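Local coordinates for ralf, proline/betaine transporter (Legionella pneumophila, PDB 4D7Q), which probably acts as a guanine-nucleotide exchange factor, built here as a chimera of a Legionella Sec7 domain and a Rickettsia capping domain, at residues Gly108-Ile113 with Thr262-Ser267; Met163-Leu168 with Phe185-Tyr190. The protein carries 2 engineered substitutions. All blocks are in the same frame, centred on the assembly; numbering follows the deposited sequence.

Interaction 1: residues Gly108-Ile113 with Thr262-Ser267; sequences GEAQKI and TGYKGS
A110 of the Sec7 part presses against T262 and Y264 of the capping domain, just ahead of and within strand 264-271. GEAQKI belongs to the conserved Sec7 motif that leads into helix 110-127. E109, at the N-cap, corresponds to the glutamic finger of relatives; its OE1 bonds Q281 of the capping domain and its OE2 pairs with K112, so the cap lies against the probable exchange site. This interface belongs to the engineered fusion of the two parts. The apolar contact centres on A110 CB, 3.4 Å from Y264 CB; a methyl lets helix and strand close up. I113 CG2 meets T262 CG2 at 4.0 Å, the two side chains running past each other in opposite directions. Polar contacts flank this patch. T262 OG1, 3.3 Å from A110 CB, sits between its backbone N and carbonyl carbon (chi1 60°), where it accepts from Y264 N in an ST turn and also bonds L258 O. The extended Q111 side chain crosses the tyrosine with amide and ring planes 27° apart, and its NE2 gives Y264 OH a weak, bent bond of 3.2 Å. That hydroxyl donates in turn to S267 OG, in the ring plane 2.6 Å from Y264 OH.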
loop_
_atom_site.group_PDB
_atom_site.type_symbol
_atom_site.label_atom_id
_atom_site.label_comp_id
_atom_site.label_asym_id
_atom_site.label_seq_id
_atom_site.Cartn_x
_atom_site.Cartn_y
_atom_site.Cartn_z
ATOM N N GLY A 108 -2.373 1.430 -3.410
ATOM C CA GLY A 108 -1.519 1.495 -4.592
ATOM C C GLY A 108 -0.080 1.847 -4.270
ATOM O O GLY A 108 0.695 2.156 -5.173
ATOM N N GLU A 109 0.276 1.837 -2.972
ATOM C CA GLU A 109 1.632 2.114 -2.478
ATOM C C GLU A 109 2.269 0.803 -2.064
ATOM O O GLU A 109 1.607 -0.012 -1.414
ATOM C CB GLU A 109 1.613 3.103 -1.312
ATOM C CG GLU A 109 1.200 4.494 -1.751
ATOM C CD GLU A 109 0.842 5.377 -0.583
ATOM O OE1 GLU A 109 1.735 5.686 0.240
ATOM O OE2 GLU A 109 -0.362 5.669 -0.434
ATOM N N ALA A 110 3.512 0.554 -2.521
ATOM C CA ALA A 110 4.197 -0.720 -2.287
ATOM C C ALA A 110 4.323 -1.089 -0.799
ATOM O O ALA A 110 4.049 -2.232 -0.437
ATOM C CB ALA A 110 5.570 -0.708 -2.927
ATOM N N GLN A 111 4.778 -0.149 0.037
ATOM C CA GLN A 111 4.983 -0.432 1.477
ATOM C C GLN A 111 3.694 -0.783 2.185
ATOM O O GLN A 111 3.707 -1.611 3.099
ATOM C CB GLN A 111 5.640 0.751 2.186
ATOM C CG GLN A 111 7.058 1.072 1.740
ATOM C CD GLN A 111 7.573 2.157 2.650
ATOM O OE1 GLN A 111 7.592 2.009 3.873
ATOM N NE2 GLN A 111 7.848 3.314 2.103
ATOM N N LYS A 112 2.574 -0.177 1.728
ATOM C CA LYS A 112 1.227 -0.429 2.230
ATOM C C LYS A 112 0.753 -1.831 1.819
ATOM O O LYS A 112 0.307 -2.598 2.676
ATOM C CB LYS A 112 0.266 0.673 1.776
ATOM C CG LYS A 112 0.551 2.002 2.466
ATOM C CD LYS A 112 -0.463 3.066 2.157
ATOM C CE LYS A 112 -0.150 4.295 2.981
ATOM N NZ LYS A 112 -0.833 5.466 2.407
ATOM N N ILE A 113 0.883 -2.199 0.534
ATOM C CA ILE A 113 0.474 -3.565 0.102
ATOM C C ILE A 113 1.341 -4.643 0.810
ATOM O O ILE A 113 0.848 -5.725 1.142
ATOM C CB ILE A 113 0.391 -3.747 -1.464
ATOM C CG1 ILE A 113 -0.492 -4.972 -1.868
ATOM C CG2 ILE A 113 1.769 -3.876 -2.119
ATOM C CD1 ILE A 113 -1.965 -4.730 -1.862
ATOM N N THR A 262 6.408 -4.868 -7.222
ATOM C CA THR A 262 5.543 -3.674 -7.270
ATOM C C THR A 262 6.098 -2.553 -8.134
ATOM O O THR A 262 5.374 -1.596 -8.444
ATOM C CB THR A 262 5.372 -3.091 -5.852
ATOM O OG1 THR A 262 6.641 -2.729 -5.367
ATOM C CG2 THR A 262 4.694 -4.032 -4.885
ATOM N N GLY A 263 7.380 -2.650 -8.470
ATOM C CA GLY A 263 8.046 -1.628 -9.263
ATOM C C GLY A 263 8.487 -0.430 -8.451
ATOM O O GLY A 263 8.953 0.568 -9.014
ATOM N N TYR A 264 8.358 -0.520 -7.115
ATOM C CA TYR A 264 8.759 0.549 -6.206
ATOM C C TYR A 264 10.261 0.623 -6.192
ATOM O O TYR A 264 10.903 -0.335 -5.754
ATOM C CB TYR A 264 8.212 0.248 -4.801
ATOM C CG TYR A 264 8.607 1.211 -3.707
ATOM C CD1 TYR A 264 8.396 2.584 -3.846
ATOM C CD2 TYR A 264 9.034 0.743 -2.472
ATOM C CE1 TYR A 264 8.698 3.471 -2.810
ATOM C CE2 TYR A 264 9.355 1.616 -1.433
ATOM C CZ TYR A 264 9.192 2.979 -1.608
ATOM O OH TYR A 264 9.478 3.810 -0.559
ATOM N N LYS A 265 10.818 1.719 -6.731
ATOM C CA LYS A 265 12.267 1.917 -6.819
ATOM C C LYS A 265 12.823 2.543 -5.539
ATOM O O LYS A 265 14.024 2.481 -5.295
ATOM C CB LYS A 265 12.663 2.760 -8.049
ATOM C CG LYS A 265 12.260 2.174 -9.403
ATOM C CD LYS A 265 13.003 0.866 -9.719
ATOM C CE LYS A 265 12.322 0.079 -10.802
ATOM N NZ LYS A 265 13.114 -1.120 -11.193
ATOM N N GLY A 266 11.946 3.126 -4.733
ATOM C CA GLY A 266 12.343 3.751 -3.483
ATOM C C GLY A 266 11.753 5.127 -3.308
ATOM O O GLY A 266 11.032 5.632 -4.188
ATOM N N SER A 267 12.058 5.734 -2.155
ATOM C CA SER A 267 11.530 7.053 -1.797
ATOM C C SER A 267 12.604 8.121 -1.653
ATOM O O SER A 267 13.611 7.918 -0.968
ATOM C CB SER A 267 10.713 6.985 -0.508
ATOM O OG SER A 267 9.426 6.420 -0.702
#

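Interaction 2: residues Met163-Leu168 with Phe185-Tyr190; sequences MTVYGL and FLEELY. Engineered in segment 163-168: Y166 (natural residue Asp).
The ring of Y190 lies against the start of helix 165-171, with V165 over one face and M163 and L168 at its edge. V165 N stands 3.6 Å above the ring plane, offset toward the rim, while V165 CB makes a CH-pi contact 4.3 Å from the ring centroid and 17° off its normal. At the edge, near the plane, L168 CD2 approaches Y190 CD2 at 3.9 Å. M163 O is the other edge partner: Y190 OH donates to it over a very short 2.5 Å. Tyrosine suits this place because its flat ring accepts the backbone and CB of V165 over a face and L168 CD2 at the edge, while its hydroxyl reaches a backbone carbonyl ahead of the helix. CG of Y190 anti to the backbone N (chi1 -167°) extends the ring from helix 183-195 toward that carbonyl.

The helix start is fixed by T164, the N-cap, whose OG1 accepts from G167 N at 3.0 Å. Glycine fits at 167, since a side chain there would crowd M163 CG. The engineered Y166, aspartate in nature, points away from the contact.

Beside the ring, leucine and valine branches fill the gap between the helices. L168 CD2 meets L189 CD2 at 3.7 Å, the two side chains crossing at about a right angle. On the more solvent-accessible flank, V165 CG2 lies 3.9 Å from E187 CG, using the aliphatic part of a chain whose carboxylate forms a salt bridge with K169.

The pair thus joins helices 165-171 and 183-195, successive in the all-helical Sec7 fold and packed on helix 135-152: L148 touches both M163 and Y190 and Q144 touches L168, while L189 packs on F93 and V94 of helix 93-102.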
loop_
_atom_site.group_PDB
_atom_site.type_symbol
_atom_site.label_atom_id
_atom_site.label_comp_id
_atom_site.label_asym_id
_atom_site.label_seq_id
_atom_site.Cartn_x
_atom_site.Cartn_y
_atom_site.Cartn_z
ATOM N N MET A 163 2.729 -19.769 -17.005
ATOM C CA MET A 163 3.442 -20.715 -16.166
ATOM C C MET A 163 2.545 -21.903 -15.937
ATOM O O MET A 163 1.363 -21.741 -15.660
ATOM C CB MET A 163 3.836 -20.059 -14.832
ATOM C CG MET A 163 4.853 -20.874 -14.027
ATOM S SD MET A 163 5.370 -20.001 -12.537
ATOM C CE MET A 163 6.655 -18.993 -13.178
ATOM N N THR A 164 3.106 -23.080 -16.125
ATOM C CA THR A 164 2.474 -24.368 -15.917
ATOM C C THR A 164 2.731 -24.855 -14.507
ATOM O O THR A 164 3.444 -24.242 -13.788
ATOM C CB THR A 164 3.082 -25.413 -16.861
ATOM O OG1 THR A 164 4.480 -25.498 -16.650
ATOM C CG2 THR A 164 2.845 -25.046 -18.283
ATOM N N VAL A 165 2.149 -25.975 -14.142
ATOM C CA VAL A 165 2.387 -26.537 -12.834
ATOM C C VAL A 165 3.866 -26.912 -12.654
ATOM O O VAL A 165 4.427 -26.609 -11.636
ATOM C CB VAL A 165 1.421 -27.662 -12.453
ATOM C CG1 VAL A 165 1.553 -28.841 -13.369
ATOM C CG2 VAL A 165 1.587 -28.069 -11.011
ATOM N N TYR A 166 4.477 -27.515 -13.669
ATOM C CA TYR A 166 5.907 -27.823 -13.652
ATOM C C TYR A 166 6.723 -26.550 -13.509
ATOM O O TYR A 166 7.714 -26.542 -12.784
ATOM C CB TYR A 166 6.363 -28.577 -14.927
ATOM C CG TYR A 166 7.836 -28.942 -14.868
ATOM C CD1 TYR A 166 8.335 -29.746 -13.842
ATOM C CD2 TYR A 166 8.743 -28.425 -15.788
ATOM C CE1 TYR A 166 9.690 -30.063 -13.763
ATOM C CE2 TYR A 166 10.101 -28.754 -15.732
ATOM C CZ TYR A 166 10.567 -29.575 -14.713
ATOM O OH TYR A 166 11.899 -29.892 -14.606
ATOM N N GLY A 167 6.321 -25.499 -14.239
ATOM C CA GLY A 167 6.991 -24.209 -14.244
ATOM C C GLY A 167 6.939 -23.590 -12.871
ATOM O O GLY A 167 7.926 -23.012 -12.411
ATOM N N LEU A 168 5.799 -23.771 -12.181
ATOM C CA LEU A 168 5.607 -23.236 -10.832
ATOM C C LEU A 168 6.534 -23.910 -9.831
ATOM O O LEU A 168 7.143 -23.210 -9.024
ATOM C CB LEU A 168 4.133 -23.318 -10.380
ATOM C CG LEU A 168 3.837 -22.724 -8.975
ATOM C CD1 LEU A 168 4.108 -21.199 -8.918
ATOM C CD2 LEU A 168 2.453 -23.100 -8.476
ATOM N N PHE A 185 1.331 -30.094 -2.612
ATOM C CA PHE A 185 0.903 -28.770 -2.138
ATOM C C PHE A 185 0.869 -27.783 -3.323
ATOM O O PHE A 185 -0.116 -27.057 -3.484
ATOM C CB PHE A 185 1.845 -28.259 -1.021
ATOM C CG PHE A 185 1.609 -26.821 -0.601
ATOM C CD1 PHE A 185 0.613 -26.499 0.306
ATOM C CD2 PHE A 185 2.411 -25.797 -1.089
ATOM C CE1 PHE A 185 0.380 -25.169 0.672
ATOM C CE2 PHE A 185 2.181 -24.470 -0.718
ATOM C CZ PHE A 185 1.176 -24.167 0.169
ATOM N N LEU A 186 1.942 -27.773 -4.151
ATOM C CA LEU A 186 2.035 -26.877 -5.307
ATOM C C LEU A 186 1.078 -27.228 -6.442
ATOM O O LEU A 186 0.633 -26.330 -7.144
ATOM C CB LEU A 186 3.477 -26.775 -5.833
ATOM C CG LEU A 186 4.469 -26.027 -4.922
ATOM C CD1 LEU A 186 5.830 -25.892 -5.602
ATOM C CD2 LEU A 186 3.910 -24.663 -4.462
ATOM N N GLU A 187 0.773 -28.525 -6.632
ATOM C CA GLU A 187 -0.189 -28.945 -7.664
ATOM C C GLU A 187 -1.586 -28.434 -7.311
ATOM O O GLU A 187 -2.311 -27.966 -8.188
ATOM C CB GLU A 187 -0.207 -30.465 -7.794
ATOM C CG GLU A 187 0.993 -31.022 -8.526
ATOM C CD GLU A 187 1.268 -32.489 -8.268
ATOM O OE1 GLU A 187 0.341 -33.210 -7.838
ATOM O OE2 GLU A 187 2.415 -32.921 -8.508
ATOM N N GLU A 188 -1.894 -28.472 -6.030
ATOM C CA GLU A 188 -3.142 -27.997 -5.471
ATOM C C GLU A 188 -3.216 -26.465 -5.464
ATOM O O GLU A 188 -4.216 -25.897 -5.807
ATOM C CB GLU A 188 -3.361 -28.570 -4.077
ATOM C CG GLU A 188 -3.665 -30.056 -4.082
ATOM C CD GLU A 188 -3.496 -30.769 -2.738
ATOM O OE1 GLU A 188 -2.983 -30.183 -1.752
ATOM O OE2 GLU A 188 -3.876 -31.960 -2.676
ATOM N N LEU A 189 -2.129 -25.832 -5.073
ATOM C CA LEU A 189 -1.982 -24.407 -5.162
ATOM C C LEU A 189 -2.265 -23.895 -6.572
ATOM O O LEU A 189 -3.088 -23.060 -6.751
ATOM C CB LEU A 189 -0.605 -23.980 -4.702
ATOM C CG LEU A 189 -0.462 -22.474 -4.561
ATOM C CD1 LEU A 189 -0.304 -22.008 -3.134
ATOM C CD2 LEU A 189 0.677 -21.989 -5.395
ATOM N N TYR A 190 -1.583 -24.464 -7.548
ATOM C CA TYR A 190 -1.812 -24.161 -8.938
ATOM C C TYR A 190 -3.260 -24.378 -9.423
ATOM O O TYR A 190 -3.799 -23.534 -10.056
ATOM C CB TYR A 190 -0.832 -24.911 -9.814
ATOM C CG TYR A 190 -0.785 -24.430 -11.230
ATOM C CD1 TYR A 190 -1.694 -24.867 -12.164
ATOM C CD2 TYR A 190 0.177 -23.551 -11.630
ATOM C CE1 TYR A 190 -1.656 -24.415 -13.453
ATOM C CE2 TYR A 190 0.232 -23.097 -12.918
ATOM C CZ TYR A 190 -0.691 -23.535 -13.823
ATOM O OH TYR A 190 -0.635 -23.100 -15.088
#

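How the interactions relate
Interaction 1 is a buried contact near the middle of the chain, whereas interaction 2 is only partly buried and its centre lies about 28 Å from the centre of the chain. They share no helix or strand: the first joins the Sec7 part to the capping domain across the fusion, the second ties two helices within the Sec7 part. Their centres are 27 Å apart and they do not touch, although 163-190 is nested in the loop closed by interaction 1. Each uses one tyrosine, differently: in the buried interface its hydroxyl joins a chain of polar side chains, while at the periphery it grips a backbone carbonyl and more surface is buried between the segments.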